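Local coordinates for TRNA threonylcarbamoyladenosine dehydratase (Escherichia coli, PDB 4D79) that catalyses the ATP-dependent dehydration of threonylcarbamoyladenosine at position 37 of tRNAs to its cyclic form, and can accept sulfur from the cysteine desulfurase CsdA in vitro, at the interface of chains A and B. Numbering follows the deposited sequence. Chains: chain A/B, TRNA threonylcarbamoyladenosine dehydratase.

The interface of chains A and B. Residues chain A 70, 76-79; chain B 51, 95-96, 98.
In the two-fold dimer interface of this MoeB/E1-type enzyme, the loop of chain A from A:Thr70 to the 3-10 turn 78-80 lies against the C-terminal ends of helices 42-51 and 85-96 of chain B. B:Arg51, the last residue of its helix, reaches across with its chain extended from CG to NE and binds two backbone carbonyls at the edge of its guanidinium. B:Arg51 NH1 donates to A:Thr70 O at 2.8 Å and to A:Ala76 O at 2.9 Å, the latter in the carbonyl plane on a lone pair. B:Arg51 NH2 also reaches A:Ala76 O, at 3.2 Å, but from well above that carbonyl plane. B:Ile96 CD1, on the same chain, lies over one guanidinium face, toward its rim, and probably limits its tilt. A methionine in place of B:Arg51 would probably leave both carbonyls without these donors and the loop freer to shift. Next to this grip, A:Leu77 turns its CD2 branch onto B:Ile96 CG1 (3.5 Å), while A:Thr70 CG2, anti to the backbone N (chi1 -66° for OG1), meets B:Ile96 CG2. The hydroxyl OG1 of A:Thr70 is joined to B:Ile96 O through a water. Farther along, B:Gln95 is held twice: its backbone O accepts from A:Arg78 N at 2.9 Å, and its amide OE1 from A:Asp79 N at 3.1 Å, though A:Arg78 and A:Asp79 are both poorly ordered. A bend at chi2 (-83°) turns the B:Gln95 amide toward the 3-10 turn, where it crosses the A:Asp79 carboxylate with the planes 57° apart. Repeated by symmetry, these backbone-directed bonds and the small apolar patch probably hold the loop of one subunit against the helix ends of the other and so support the homodimer.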
# COMPACT_ATOMS: atom_id res chain seq x y z
N THR A 70 -3.34 -7.20 13.35
CA THR A 70 -4.45 -6.75 12.52
C THR A 70 -4.24 -5.34 12.01
O THR A 70 -4.71 -5.00 10.93
CB THR A 70 -5.76 -6.89 13.31
OG1 THR A 70 -6.03 -8.28 13.56
CG2 THR A 70 -6.95 -6.34 12.55
N ALA A 76 -3.64 -10.81 8.37
CA ALA A 76 -4.26 -10.83 9.70
C ALA A 76 -5.77 -10.66 9.56
O ALA A 76 -6.29 -9.55 9.49
CB ALA A 76 -3.67 -9.73 10.57
N LEU A 77 -6.45 -11.80 9.50
CA LEU A 77 -7.89 -11.95 9.42
C LEU A 77 -8.29 -12.93 10.50
O LEU A 77 -7.50 -13.81 10.84
CB LEU A 77 -8.34 -12.53 8.07
CG LEU A 77 -7.96 -11.77 6.79
CD1 LEU A 77 -8.43 -12.54 5.57
CD2 LEU A 77 -8.49 -10.37 6.78
N ARG A 78 -9.53 -12.81 10.98
CA ARG A 78 -10.00 -13.65 12.08
C ARG A 78 -9.75 -15.13 11.82
O ARG A 78 -9.24 -15.86 12.69
CB ARG A 78 -11.48 -13.41 12.34
CG ARG A 78 -12.05 -14.27 13.46
CD ARG A 78 -13.56 -14.12 13.58
NE ARG A 78 -14.29 -14.61 12.41
CZ ARG A 78 -15.58 -14.39 12.20
NH1 ARG A 78 -16.29 -13.67 13.07
NH2 ARG A 78 -16.17 -14.88 11.12
N ASP A 79 -10.13 -15.61 10.64
CA ASP A 79 -10.02 -17.04 10.39
C ASP A 79 -8.58 -17.49 10.17
O ASP A 79 -8.34 -18.70 10.14
CB ASP A 79 -10.87 -17.44 9.18
CG ASP A 79 -12.37 -17.31 9.43
OD1 ASP A 79 -12.80 -17.17 10.59
OD2 ASP A 79 -13.12 -17.40 8.44
N ARG B 51 -8.15 -1.49 9.00
CA ARG B 51 -6.99 -1.85 9.79
C ARG B 51 -6.51 -0.73 10.69
O ARG B 51 -5.59 -0.93 11.48
CB ARG B 51 -5.84 -2.31 8.88
CG ARG B 51 -6.14 -3.63 8.17
CD ARG B 51 -4.87 -4.33 7.67
NE ARG B 51 -5.25 -5.55 6.99
CZ ARG B 51 -5.56 -6.69 7.59
NH1 ARG B 51 -5.51 -6.80 8.90
NH2 ARG B 51 -5.93 -7.73 6.87
N GLN B 95 -13.88 -9.72 8.39
CA GLN B 95 -12.83 -10.61 8.86
C GLN B 95 -11.71 -9.84 9.55
O GLN B 95 -11.07 -10.37 10.47
CB GLN B 95 -12.27 -11.43 7.69
CG GLN B 95 -13.17 -12.58 7.35
CD GLN B 95 -12.92 -13.76 8.27
OE1 GLN B 95 -11.76 -14.16 8.51
NE2 GLN B 95 -13.97 -14.30 8.83
N ILE B 96 -11.47 -8.61 9.11
CA ILE B 96 -10.46 -7.78 9.74
C ILE B 96 -10.93 -7.34 11.11
O ILE B 96 -10.21 -7.47 12.11
CB ILE B 96 -10.12 -6.57 8.86
CG1 ILE B 96 -9.34 -7.06 7.60
CG2 ILE B 96 -9.28 -5.55 9.64
CD1 ILE B 96 -9.10 -5.97 6.57
N PRO B 98 -14.55 -7.78 13.09
CA PRO B 98 -15.96 -8.22 13.15
C PRO B 98 -16.90 -7.23 13.83
O PRO B 98 -18.12 -7.39 13.74
CB PRO B 98 -15.87 -9.54 13.94
CG PRO B 98 -14.48 -9.98 13.81
CD PRO B 98 -13.64 -8.75 13.71
O HOH W 1 -8.55 -9.52 13.13